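Local coordinates for protein dihydrodipicolinate synthase (Thermotoga maritima, PDB 3PB0) that catalyses the condensation of pyruvate with aspartate semialdehyde to 4-hydroxy-tetrahydrodipicolinate, a step of lysine biosynthesis, at residues A[106-111]-A[142-147]; A[133-138]-A[160-165]; A[164-169]-A[188-193]; A[174-179]-A[201-206]. The protein carries 3 engineered substitutions. All coordinates share one frame; numbering follows the deposited sequence.

Contact 1 of 4, residues A[106-111]-A[142-147]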
loop_
_atom_site.group_PDB
_atom_site.type_symbol
_atom_site.label_atom_id
_atom_site.label_comp_id
_atom_site.label_asym_id
_atom_site.label_seq_id
_atom_site.Cartn_x
_atom_site.Cartn_y
_atom_site.Cartn_z
ATOM N N LEU A 106 -6.925 -1.422 5.381
ATOM C CA LEU A 106 -7.061 -1.252 3.949
ATOM C C LEU A 106 -8.085 -2.238 3.468
ATOM O O LEU A 106 -7.888 -3.445 3.601
ATOM C CB LEU A 106 -5.724 -1.505 3.247
ATOM C CG LEU A 106 -5.702 -1.378 1.727
ATOM C CD1 LEU A 106 -5.773 0.106 1.301
ATOM C CD2 LEU A 106 -4.437 -2.043 1.157
ATOM N N VAL A 107 -9.167 -1.729 2.890
ATOM C CA VAL A 107 -10.339 -2.541 2.565
ATOM C C VAL A 107 -10.719 -2.532 1.077
ATOM O O VAL A 107 -11.232 -1.533 0.547
ATOM C CB VAL A 107 -11.571 -2.130 3.447
ATOM C CG1 VAL A 107 -12.787 -2.995 3.109
ATOM C CG2 VAL A 107 -11.222 -2.249 4.937
ATOM N N VAL A 108 -10.467 -3.662 0.418
ATOM C CA VAL A 108 -10.741 -3.855 -1.013
ATOM C C VAL A 108 -12.229 -3.966 -1.312
ATOM O O VAL A 108 -12.984 -4.451 -0.486
ATOM C CB VAL A 108 -9.994 -5.107 -1.577
ATOM C CG1 VAL A 108 -10.631 -6.411 -1.112
ATOM C CG2 VAL A 108 -9.912 -5.056 -3.119
ATOM N N THR A 109 -12.641 -3.496 -2.488
ATOM C CA THR A 109 -14.021 -3.658 -2.950
ATOM C C THR A 109 -14.394 -5.131 -2.947
ATOM O O THR A 109 -13.574 -5.965 -3.329
ATOM C CB THR A 109 -14.209 -3.168 -4.410
ATOM O OG1 THR A 109 -13.243 -3.810 -5.259
ATOM C CG2 THR A 109 -14.067 -1.660 -4.510
ATOM N N PRO A 110 -15.625 -5.463 -2.521
ATOM C CA PRO A 110 -16.135 -6.814 -2.774
ATOM C C PRO A 110 -16.137 -7.076 -4.280
ATOM O O PRO A 110 -16.229 -6.125 -5.063
ATOM C CB PRO A 110 -17.573 -6.752 -2.239
ATOM C CG PRO A 110 -17.935 -5.296 -2.269
ATOM C CD PRO A 110 -16.643 -4.602 -1.891
ATOM N N TYR A 111 -16.023 -8.338 -4.691
ATOM C CA TYR A 111 -15.918 -8.636 -6.127
ATOM C C TYR A 111 -17.021 -9.492 -6.740
ATOM O O TYR A 111 -17.273 -9.395 -7.948
ATOM C CB TYR A 111 -14.536 -9.193 -6.507
ATOM C CG TYR A 111 -13.620 -9.517 -5.347
ATOM C CD1 TYR A 111 -13.712 -10.737 -4.670
ATOM C CD2 TYR A 111 -12.648 -8.602 -4.935
ATOM C CE1 TYR A 111 -12.861 -11.029 -3.602
ATOM C CE2 TYR A 111 -11.794 -8.881 -3.872
ATOM C CZ TYR A 111 -11.904 -10.094 -3.213
ATOM O OH TYR A 111 -11.058 -10.369 -2.163
ATOM N N GLY A 142 -8.206 -3.200 -12.088
ATOM C CA GLY A 142 -7.338 -4.015 -12.960
ATOM C C GLY A 142 -7.219 -5.450 -12.473
ATOM O O GLY A 142 -6.921 -6.367 -13.248
ATOM N N ARG A 143 -7.469 -5.635 -11.181
ATOM C CA ARG A 143 -7.381 -6.939 -10.536
ATOM C C ARG A 143 -8.787 -7.514 -10.319
ATOM O O ARG A 143 -9.058 -8.656 -10.673
ATOM C CB ARG A 143 -6.622 -6.813 -9.205
ATOM C CG ARG A 143 -5.760 -8.013 -8.841
ATOM C CD ARG A 143 -5.248 -7.941 -7.408
ATOM N NE ARG A 143 -4.094 -7.051 -7.264
ATOM C CZ ARG A 143 -3.849 -6.299 -6.191
ATOM N NH1 ARG A 143 -2.770 -5.528 -6.153
ATOM N NH2 ARG A 143 -4.683 -6.305 -5.159
ATOM N N THR A 144 -9.680 -6.702 -9.748
ATOM C CA THR A 144 -11.050 -7.144 -9.393
ATOM C C THR A 144 -12.089 -7.017 -10.507
ATOM O O THR A 144 -13.109 -7.716 -10.499
ATOM C CB THR A 144 -11.607 -6.381 -8.165
ATOM O OG1 THR A 144 -11.720 -4.990 -8.481
ATOM C CG2 THR A 144 -10.707 -6.562 -6.938
ATOM N N GLY A 145 -11.841 -6.118 -11.454
ATOM C CA GLY A 145 -12.826 -5.785 -12.459
ATOM C C GLY A 145 -13.934 -4.894 -11.920
ATOM O O GLY A 145 -14.899 -4.636 -12.622
ATOM N N VAL A 146 -13.799 -4.434 -10.677
ATOM C CA VAL A 146 -14.775 -3.535 -10.048
ATOM C C VAL A 146 -14.128 -2.168 -9.805
ATOM O O VAL A 146 -13.071 -2.077 -9.175
ATOM C CB VAL A 146 -15.313 -4.116 -8.707
ATOM C CG1 VAL A 146 -16.276 -3.157 -8.044
ATOM C CG2 VAL A 146 -16.001 -5.461 -8.943
ATOM N N ASN A 147 -14.762 -1.114 -10.313
ATOM C CA ASN A 147 -14.258 0.241 -10.151
ATOM C C ASN A 147 -15.167 1.092 -9.258
ATOM O O ASN A 147 -16.364 1.215 -9.523
ATOM C CB ASN A 147 -14.088 0.902 -11.526
ATOM C CG ASN A 147 -13.353 2.225 -11.459
ATOM O OD1 ASN A 147 -12.303 2.345 -10.811
ATOM N ND2 ASN A 147 -13.892 3.232 -12.136
HETATM O O HOH W 1 -11.777 -2.785 -7.074
#
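Thr144 OG1 has three partners, and one of them, a water, bridges it to Thr109. Within its own loop Thr144 OG1 takes the amide hydrogen of Val146 N at 3.1 Å, which makes an ST turn where helix 141-144 runs out, and it is also hydrogen-bonded to Val140 O. The third partner is water 1, 2.6 Å from Thr144 OG1. This water lies 2.5 Å from Thr109 OG1 and donates to Val146 O at 2.6 Å, so a single molecule ties the loop beyond strand 104-108 to the one beyond strand 134-139, at the C-terminal mouth of the TIM barrel. No direct bond links the two threonines.

With OG1 between the backbone N and the carbonyl carbon (chi1 63°), Thr144 sets its methyl against the Tyr111 ring. Thr144 CG2 comes in obliquely, 3.5 Å from Tyr111 CD2, the two side chains crossing at about a right angle. The same methyl lies 4.2 Å from Val108 CG2, and Val108 packs in turn on Tyr138, the predicted proton donor/acceptor of the active site. Val146 fills the other part of the contact and also touches Leu120 of helix 117-129. Its CB stands 4.0 Å from Thr109 OG1. Pro110 O, buried here with no polar partner in the model, has Val146 CG2 against it at 3.9 Å.

Contact 2 of 4, residues A[133-138]-A[160-165]; sequences LGIVVY and LKNVVG
Val164 turns CG1 between its backbone N and carbonyl carbon (chi1 56°), which sets that methyl 3.4 Å from Ile135 O and 3.6 Å from Val136 CG2. Asn162 uses the same kind of turn (chi1 63°) to lay its amide beside Ile135, whose CD1 ends 3.8 Å from Asn162 ND2. These are neighbouring parallel strands of the TIM barrel, interrupted by a beta bulge: Ile135 pairs with Val163, but Val136 already pairs with Gly165.

Three backbone bonds span the bulge. Ile135 N donates to Asn162 O at 2.9 Å, in the carbonyl plane; Val164 N donates to Ile135 O at 2.8 Å, and Val137 N to Gly165 O at 3.1 Å, both tilted from the plane of the acceptor. Asn162 is the third residue of a type I turn that runs from Leu160 to Val163, and its OD1 is hydrogen-bonded to Ser128 OG on helix 117-129. With an alanine here the amide is gone, which would probably leave that serine hydroxyl without its mate and open a gap beside Ile135 CD1. Further along, Val137 CG2 comes 3.8 Å from Val163 CG1, the two side chains crossing at a slant.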
loop_
_atom_site.group_PDB
_atom_site.type_symbol
_atom_site.label_atom_id
_atom_site.label_comp_id
_atom_site.label_asym_id
_atom_site.label_seq_id
_atom_site.Cartn_x
_atom_site.Cartn_y
_atom_site.Cartn_z
ATOM N N LEU A 133 -11.444 2.319 13.720
ATOM C CA LEU A 133 -10.217 2.439 12.927
ATOM C C LEU A 133 -10.415 3.320 11.710
ATOM O O LEU A 133 -11.531 3.464 11.210
ATOM C CB LEU A 133 -9.677 1.068 12.486
ATOM C CG LEU A 133 -9.179 0.109 13.567
ATOM C CD1 LEU A 133 -8.525 -1.126 12.943
ATOM C CD2 LEU A 133 -8.232 0.803 14.546
ATOM N N GLY A 134 -9.308 3.899 11.240
ATOM C CA GLY A 134 -9.272 4.570 9.944
ATOM C C GLY A 134 -9.422 3.532 8.846
ATOM O O GLY A 134 -8.758 2.492 8.866
ATOM N N ILE A 135 -10.305 3.801 7.893
ATOM C CA ILE A 135 -10.536 2.873 6.797
ATOM C C ILE A 135 -10.047 3.483 5.487
ATOM O O ILE A 135 -10.346 4.638 5.164
ATOM C CB ILE A 135 -12.017 2.480 6.687
ATOM C CG1 ILE A 135 -12.483 1.842 7.994
ATOM C CG2 ILE A 135 -12.255 1.548 5.485
ATOM C CD1 ILE A 135 -13.986 1.926 8.195
ATOM N N VAL A 136 -9.267 2.700 4.751
ATOM C CA VAL A 136 -8.824 3.115 3.438
ATOM C C VAL A 136 -9.507 2.249 2.387
ATOM O O VAL A 136 -9.346 1.025 2.370
ATOM C CB VAL A 136 -7.271 3.093 3.308
ATOM C CG1 VAL A 136 -6.831 3.615 1.926
ATOM C CG2 VAL A 136 -6.631 3.939 4.409
ATOM N N VAL A 137 -10.298 2.899 1.533
ATOM C CA VAL A 137 -10.904 2.267 0.368
ATOM C C VAL A 137 -9.829 1.836 -0.635
ATOM O O VAL A 137 -8.976 2.634 -1.015
ATOM C CB VAL A 137 -11.923 3.233 -0.294
ATOM C CG1 VAL A 137 -12.417 2.676 -1.610
ATOM C CG2 VAL A 137 -13.111 3.459 0.675
ATOM N N TYR A 138 -9.853 0.574 -1.049
ATOM C CA TYR A 138 -8.874 0.094 -2.019
ATOM C C TYR A 138 -9.600 -0.166 -3.339
ATOM O O TYR A 138 -10.374 -1.115 -3.448
ATOM C CB TYR A 138 -8.171 -1.162 -1.476
ATOM C CG TYR A 138 -7.066 -1.776 -2.322
ATOM C CD1 TYR A 138 -6.416 -1.052 -3.316
ATOM C CD2 TYR A 138 -6.627 -3.082 -2.071
ATOM C CE1 TYR A 138 -5.395 -1.627 -4.092
ATOM C CE2 TYR A 138 -5.583 -3.667 -2.834
ATOM C CZ TYR A 138 -4.980 -2.926 -3.837
ATOM O OH TYR A 138 -3.969 -3.470 -4.592
ATOM N N LEU A 160 -19.142 8.875 5.460
ATOM C CA LEU A 160 -18.489 7.943 6.369
ATOM C C LEU A 160 -17.227 8.558 6.944
ATOM O O LEU A 160 -16.166 8.542 6.319
ATOM C CB LEU A 160 -18.250 6.603 5.669
ATOM C CG LEU A 160 -19.472 6.060 4.899
ATOM C CD1 LEU A 160 -19.094 4.820 4.105
ATOM C CD2 LEU A 160 -20.678 5.771 5.834
ATOM N N LYS A 161 -17.371 9.130 8.141
ATOM C CA LYS A 161 -16.349 9.978 8.737
ATOM C C LYS A 161 -15.048 9.251 9.043
ATOM O O LYS A 161 -13.984 9.850 8.980
ATOM C CB LYS A 161 -16.881 10.675 10.001
ATOM C CG LYS A 161 -18.160 11.480 9.811
ATOM C CD LYS A 161 -17.971 12.699 8.909
ATOM C CE LYS A 161 -19.329 13.264 8.488
ATOM N NZ LYS A 161 -19.190 14.407 7.553
ATOM N N ASN A 162 -15.131 7.962 9.364
ATOM C CA ASN A 162 -13.930 7.178 9.658
ATOM C C ASN A 162 -13.261 6.507 8.439
ATOM O O ASN A 162 -12.270 5.806 8.593
ATOM C CB ASN A 162 -14.201 6.165 10.766
ATOM C CG ASN A 162 -15.240 5.133 10.381
ATOM O OD1 ASN A 162 -16.019 5.317 9.443
ATOM N ND2 ASN A 162 -15.260 4.034 11.114
ATOM N N VAL A 163 -13.807 6.712 7.242
ATOM C CA VAL A 163 -13.078 6.382 6.006
ATOM C C VAL A 163 -12.122 7.544 5.739
ATOM O O VAL A 163 -12.566 8.670 5.482
ATOM C CB VAL A 163 -14.022 6.149 4.810
ATOM C CG1 VAL A 163 -13.213 6.011 3.510
ATOM C CG2 VAL A 163 -14.870 4.900 5.036
ATOM N N VAL A 164 -10.819 7.294 5.861
ATOM C CA VAL A 164 -9.828 8.390 5.814
ATOM C C VAL A 164 -9.457 8.803 4.390
ATOM O O VAL A 164 -9.146 9.976 4.117
ATOM C CB VAL A 164 -8.540 8.056 6.638
ATOM C CG1 VAL A 164 -7.892 6.760 6.171
ATOM C CG2 VAL A 164 -7.531 9.202 6.580
ATOM N N GLY A 165 -9.492 7.837 3.483
ATOM C CA GLY A 165 -9.016 8.076 2.151
ATOM C C GLY A 165 -9.262 6.915 1.222
ATOM O O GLY A 165 -10.022 5.979 1.526
#

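Contact 3 of 4, residues A[164-169]-A[188-193]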
loop_
_atom_site.group_PDB
_atom_site.type_symbol
_atom_site.label_atom_id
_atom_site.label_comp_id
_atom_site.label_asym_id
_atom_site.label_seq_id
_atom_site.Cartn_x
_atom_site.Cartn_y
_atom_site.Cartn_z
ATOM N N VAL A 164 -10.819 7.294 5.861
ATOM C CA VAL A 164 -9.828 8.390 5.814
ATOM C C VAL A 164 -9.457 8.803 4.390
ATOM O O VAL A 164 -9.146 9.976 4.117
ATOM C CB VAL A 164 -8.540 8.056 6.638
ATOM C CG1 VAL A 164 -7.892 6.760 6.171
ATOM C CG2 VAL A 164 -7.531 9.202 6.580
ATOM N N GLY A 165 -9.492 7.837 3.483
ATOM C CA GLY A 165 -9.016 8.076 2.151
ATOM C C GLY A 165 -9.262 6.915 1.222
ATOM O O GLY A 165 -10.022 5.979 1.526
ATOM N N ILE A 166 -8.612 6.999 0.072
ATOM C CA ILE A 166 -8.720 5.958 -0.910
ATOM C C ILE A 166 -7.309 5.677 -1.457
ATOM O O ILE A 166 -6.542 6.615 -1.755
ATOM C CB ILE A 166 -9.733 6.363 -2.028
ATOM C CG1 ILE A 166 -10.004 5.200 -2.997
ATOM C CG2 ILE A 166 -9.278 7.643 -2.762
ATOM C CD1 ILE A 166 -11.215 5.474 -3.929
ATOM N N LYS A 167 -6.962 4.392 -1.501
ATOM C CA LYS A 167 -5.853 3.915 -2.305
ATOM C C LYS A 167 -6.404 3.731 -3.714
ATOM O O LYS A 167 -7.150 2.775 -3.984
ATOM C CB LYS A 167 -5.304 2.585 -1.767
ATOM C CG LYS A 167 -4.156 2.022 -2.648
ATOM C CD LYS A 167 -3.560 0.745 -2.089
ATOM C CE LYS A 167 -2.376 0.284 -2.950
ATOM N NZ LYS A 167 -2.044 -1.145 -2.786
ATOM N N GLU A 168 -6.055 4.649 -4.607
ATOM C CA GLU A 168 -6.633 4.666 -5.964
ATOM C C GLU A 168 -5.693 3.933 -6.912
ATOM O O GLU A 168 -4.692 4.498 -7.377
ATOM C CB GLU A 168 -6.888 6.122 -6.415
ATOM C CG GLU A 168 -7.454 6.334 -7.853
ATOM C CD GLU A 168 -8.745 5.570 -8.102
ATOM O OE1 GLU A 168 -8.695 4.332 -8.276
ATOM O OE2 GLU A 168 -9.808 6.210 -8.131
ATOM N N ALA A 169 -5.995 2.663 -7.169
ATOM C CA ALA A 169 -5.133 1.850 -8.024
ATOM C C ALA A 169 -5.641 1.720 -9.468
ATOM O O ALA A 169 -5.063 0.967 -10.263
ATOM C CB ALA A 169 -4.882 0.471 -7.394
ATOM N N SER A 188 -12.634 18.239 2.641
ATOM C CA SER A 188 -11.376 18.913 2.283
ATOM C C SER A 188 -10.128 18.042 2.456
ATOM O O SER A 188 -9.222 18.081 1.626
ATOM C CB SER A 188 -11.216 20.221 3.069
ATOM O OG SER A 188 -10.884 19.966 4.419
ATOM N N ASP A 189 -10.090 17.274 3.544
ATOM C CA ASP A 189 -8.921 16.492 3.935
ATOM C C ASP A 189 -9.013 14.982 3.661
ATOM O O ASP A 189 -8.275 14.212 4.270
ATOM C CB ASP A 189 -8.565 16.763 5.420
ATOM C CG ASP A 189 -9.636 16.284 6.395
ATOM O OD1 ASP A 189 -10.693 15.779 5.957
ATOM O OD2 ASP A 189 -9.396 16.374 7.623
ATOM N N PHE A 190 -9.932 14.557 2.787
ATOM C CA PHE A 190 -10.055 13.133 2.416
ATOM C C PHE A 190 -8.816 12.821 1.595
ATOM O O PHE A 190 -8.449 13.578 0.691
ATOM C CB PHE A 190 -11.332 12.879 1.599
ATOM C CG PHE A 190 -11.621 11.412 1.314
ATOM C CD1 PHE A 190 -12.309 10.633 2.237
ATOM C CD2 PHE A 190 -11.229 10.823 0.097
ATOM C CE1 PHE A 190 -12.617 9.291 1.968
ATOM C CE2 PHE A 190 -11.531 9.479 -0.190
ATOM C CZ PHE A 190 -12.219 8.709 0.756
ATOM N N MET A 191 -8.140 11.737 1.939
ATOM C CA MET A 191 -6.825 11.478 1.341
ATOM C C MET A 191 -6.947 10.684 0.055
ATOM O O MET A 191 -7.772 9.784 -0.036
ATOM C CB MET A 191 -5.919 10.758 2.335
ATOM C CG MET A 191 -5.718 11.495 3.663
ATOM S SD MET A 191 -4.954 13.121 3.464
ATOM C CE MET A 191 -3.231 12.718 3.383
ATOM N N VAL A 192 -6.150 11.036 -0.955
ATOM C CA VAL A 192 -6.092 10.215 -2.150
ATOM C C VAL A 192 -4.651 9.803 -2.397
ATOM O O VAL A 192 -3.761 10.635 -2.613
ATOM C CB VAL A 192 -6.686 10.892 -3.412
ATOM C CG1 VAL A 192 -6.706 9.894 -4.560
ATOM C CG2 VAL A 192 -8.094 11.400 -3.137
ATOM N N TRP A 193 -4.425 8.505 -2.311
ATOM C CA TRP A 193 -3.101 7.973 -2.508
ATOM C C TRP A 193 -3.075 7.135 -3.741
ATOM O O TRP A 193 -3.986 6.327 -3.966
ATOM C CB TRP A 193 -2.685 7.106 -1.322
ATOM C CG TRP A 193 -2.598 7.812 0.006
ATOM C CD1 TRP A 193 -1.635 8.701 0.419
ATOM C CD2 TRP A 193 -3.471 7.616 1.130
ATOM N NE1 TRP A 193 -1.874 9.087 1.720
ATOM C CE2 TRP A 193 -2.989 8.432 2.183
ATOM C CE3 TRP A 193 -4.618 6.839 1.343
ATOM C CZ2 TRP A 193 -3.622 8.496 3.437
ATOM C CZ3 TRP A 193 -5.258 6.912 2.597
ATOM C CH2 TRP A 193 -4.746 7.732 3.626
HETATM O O HOH W 2 -9.208 12.146 5.687
#
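Val164 starts the pairing through its carbonyl, which faces Met191. Met191 N reaches Val164 O at 3.0 Å, nearly straight (172°) and on a lone pair in the carbonyl plane, and water 2 donates both to this oxygen and to Asp189 O. The side chain of Val164 spreads over two partners: CG2 meets Met191 CG at a slant, while CG1 sits at the edge of the Trp193 ring, 4.2 Å from CH2.

Next comes Gly165, pressed between rings. Phe190 swings out with CG anti to the backbone N (chi1 -173°), and Gly165 CA rests over the ring face, 3.7 Å from its centroid. On the side where a CB would stand, Met191 O and Trp193 CZ3 are so close that any side chain would collide with them.

Ile166 bonds in both directions, its N to Met191 O at 2.9 Å and its O to Trp193 N at 2.9 Å. Its CG2 lies side by side with Val192 CG1, 3.9 Å away, on the face that packs against helix 173-186. That helix is the connection of this beta-alpha-beta unit, which supplies two adjacent parallel strands of the TIM barrel.

Lys167, the predicted Schiff-base residue, points with Trp193 to the opposite face, its chain fully extended, with Tyr138 and Ile212 close by. Glu168 N donates to Trp193 O at 2.7 Å. The Glu168 chain then bends at chi2 (55°) and leads its carboxylate away from Trp193, to hydrogen bonds with Asn139, Gln175 and Thr179.

Contact 4 of 4, residues A[174-179]-A[201-206]. Engineered in segment 174-179: Ala174 (natural residue Asp).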
loop_
_atom_site.group_PDB
_atom_site.type_symbol
_atom_site.label_atom_id
_atom_site.label_comp_id
_atom_site.label_asym_id
_atom_site.label_seq_id
_atom_site.Cartn_x
_atom_site.Cartn_y
_atom_site.Cartn_z
ATOM N N ALA A 174 -8.088 9.924 -16.279
ATOM C CA ALA A 174 -9.432 10.504 -16.235
ATOM C C ALA A 174 -10.150 10.163 -14.920
ATOM O O ALA A 174 -10.957 10.946 -14.422
ATOM C CB ALA A 174 -10.264 10.073 -17.484
ATOM N N GLN A 175 -9.818 9.011 -14.341
ATOM C CA GLN A 175 -10.338 8.629 -13.033
ATOM C C GLN A 175 -9.612 9.406 -11.942
ATOM O O GLN A 175 -10.251 9.959 -11.058
ATOM C CB GLN A 175 -10.194 7.122 -12.806
ATOM C CG GLN A 175 -10.391 6.666 -11.330
ATOM C CD GLN A 175 -11.721 5.999 -11.061
ATOM O OE1 GLN A 175 -12.578 5.890 -11.951
ATOM N NE2 GLN A 175 -11.909 5.536 -9.825
ATOM N N ILE A 176 -8.279 9.443 -12.011
ATOM C CA ILE A 176 -7.460 10.103 -10.978
ATOM C C ILE A 176 -7.854 11.577 -10.791
ATOM O O ILE A 176 -8.048 12.040 -9.641
ATOM C CB ILE A 176 -5.931 9.952 -11.271
ATOM C CG1 ILE A 176 -5.495 8.494 -11.061
ATOM C CG2 ILE A 176 -5.089 10.898 -10.385
ATOM C CD1 ILE A 176 -4.188 8.108 -11.768
ATOM N N ASP A 177 -7.975 12.305 -11.909
ATOM C CA ASP A 177 -8.380 13.719 -11.888
ATOM C C ASP A 177 -9.646 13.891 -11.065
ATOM O O ASP A 177 -9.708 14.743 -10.194
ATOM C CB ASP A 177 -8.632 14.282 -13.302
ATOM C CG ASP A 177 -7.351 14.407 -14.134
ATOM O OD1 ASP A 177 -6.269 14.016 -13.623
ATOM O OD2 ASP A 177 -7.442 14.877 -15.308
ATOM N N ARG A 178 -10.642 13.055 -11.344
ATOM C CA ARG A 178 -11.955 13.163 -10.700
ATOM C C ARG A 178 -12.019 12.602 -9.273
ATOM O O ARG A 178 -12.694 13.175 -8.418
ATOM C CB ARG A 178 -13.018 12.544 -11.600
ATOM C CG ARG A 178 -13.143 13.277 -12.935
ATOM C CD ARG A 178 -14.203 12.633 -13.823
ATOM N NE ARG A 178 -15.532 13.125 -13.461
ATOM C CZ ARG A 178 -16.491 12.396 -12.895
ATOM N NH1 ARG A 178 -17.663 12.964 -12.616
ATOM N NH2 ARG A 178 -16.294 11.109 -12.621
ATOM N N THR A 179 -11.325 11.491 -9.016
ATOM C CA THR A 179 -11.180 10.971 -7.647
ATOM C C THR A 179 -10.625 12.051 -6.705
ATOM O O THR A 179 -11.176 12.286 -5.627
ATOM C CB THR A 179 -10.320 9.701 -7.619
ATOM O OG1 THR A 179 -10.930 8.719 -8.458
ATOM C CG2 THR A 179 -10.172 9.118 -6.196
ATOM N N PHE A 201 3.712 10.525 -9.525
ATOM C CA PHE A 201 3.929 11.884 -9.984
ATOM C C PHE A 201 2.652 12.526 -10.555
ATOM O O PHE A 201 2.318 13.655 -10.201
ATOM C CB PHE A 201 5.060 11.949 -11.029
ATOM C CG PHE A 201 5.379 13.359 -11.490
ATOM C CD1 PHE A 201 6.080 14.238 -10.660
ATOM C CD2 PHE A 201 4.982 13.800 -12.752
ATOM C CE1 PHE A 201 6.382 15.539 -11.077
ATOM C CE2 PHE A 201 5.276 15.096 -13.175
ATOM C CZ PHE A 201 5.977 15.964 -12.329
ATOM N N TYR A 202 1.967 11.797 -11.443
ATOM C CA TYR A 202 0.743 12.270 -12.043
ATOM C C TYR A 202 -0.302 12.612 -10.957
ATOM O O TYR A 202 -0.953 13.645 -11.017
ATOM C CB TYR A 202 0.154 11.266 -13.075
ATOM C CG TYR A 202 -1.089 11.876 -13.697
ATOM C CD1 TYR A 202 -0.999 12.641 -14.844
ATOM C CD2 TYR A 202 -2.331 11.779 -13.064
ATOM C CE1 TYR A 202 -2.121 13.287 -15.380
ATOM C CE2 TYR A 202 -3.450 12.419 -13.573
ATOM C CZ TYR A 202 -3.338 13.170 -14.743
ATOM O OH TYR A 202 -4.433 13.805 -15.263
ATOM N N LEU A 203 -0.453 11.735 -9.968
ATOM C CA LEU A 203 -1.502 11.908 -8.960
ATOM C C LEU A 203 -1.211 13.085 -8.030
ATOM O O LEU A 203 -2.130 13.761 -7.567
ATOM C CB LEU A 203 -1.692 10.610 -8.170
ATOM C CG LEU A 203 -2.698 10.668 -7.017
ATOM C CD1 LEU A 203 -3.513 9.367 -7.020
ATOM C CD2 LEU A 203 -1.991 10.891 -5.675
ATOM N N LEU A 204 0.069 13.318 -7.760
ATOM C CA LEU A 204 0.486 14.462 -6.990
ATOM C C LEU A 204 0.171 15.762 -7.752
ATOM O O LEU A 204 -0.373 16.702 -7.174
ATOM C CB LEU A 204 1.972 14.374 -6.661
ATOM C CG LEU A 204 2.487 13.322 -5.668
ATOM C CD1 LEU A 204 3.995 13.339 -5.669
ATOM C CD2 LEU A 204 1.940 13.579 -4.245
ATOM N N CYS A 205 0.495 15.788 -9.050
ATOM C CA CYS A 205 0.257 16.966 -9.877
ATOM C C CYS A 205 -1.239 17.254 -9.963
ATOM O O CYS A 205 -1.651 18.411 -10.099
ATOM C CB CYS A 205 0.873 16.786 -11.273
ATOM S SG CYS A 205 2.673 16.982 -11.284
ATOM N N ALA A 206 -2.035 16.193 -9.864
ATOM C CA ALA A 206 -3.489 16.286 -9.848
ATOM C C ALA A 206 -4.072 16.749 -8.509
ATOM O O ALA A 206 -5.274 16.969 -8.416
ATOM C CB ALA A 206 -4.108 14.939 -10.256
HETATM O O HOH W 3 -7.888 16.644 -10.083
#
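Tyr202 leaves its helix at CB with CG anti to the backbone N (chi1 -177°), a course that carries the ring across to Ile176 and Asp177. The first ring atom to touch is CD2, 3.9 Å from Ile176 CG2. CE2, one atom further on, is just as near that methyl, which lies at the ring edge, in plane. CE2 also has Asp177 OD1 beside it at 3.2 Å. At the tip, Tyr202 OH donates to Asp177 OD1 over a very short 2.5 Å. The carboxylate and ring planes are only 13° apart, and OD1 lies at the ring edge, in its plane.

The two helices belong to the outer layer of the TIM barrel: helix 173-186 leads into strand 191-194, and helix 200-205 follows that strand. Their short segments approach to 9.8 Å at an angle of 37°. Ile176 fills the space between them, its CG2 meeting Leu203 CD1 at 4.0 Å and Ala206 CB at 4.2 Å, while Leu203 packs inward on Val192 and Ser194. A phenylalanine in place of Tyr202 lacks the hydroxyl and would probably leave the Asp177 carboxylate without this partner and freer to turn. Beyond these side chains, water 3 joins the backbones, donating to Asp177 O at 2.6 Å and to Ala206 O.

In the fold
Contacts 2 and 3 are the buried ones, and they share strand 163-168: one of its edges pairs with strand 134-139, the other with strand 191-194, so Val164 and Gly165 serve both. Backbone bonds carry both, with branched aliphatics beside the bulge of contact 2 and the rings of Phe190 and Trp193 added in contact 3. Contact 1 lies at the C-terminal end of the same barrel, joined to contact 2 by bonds between Val107 and strand 134-139; it is only partly buried and relies on a water. Contact 4, also partly buried, is helix packing on the outside, where a tyrosine-aspartate bond borders a small apolar patch. Glu168 ties contact 3 to contact 4 through Gln175 and Thr179, and Gln175 also reaches Asn147 of contact 1.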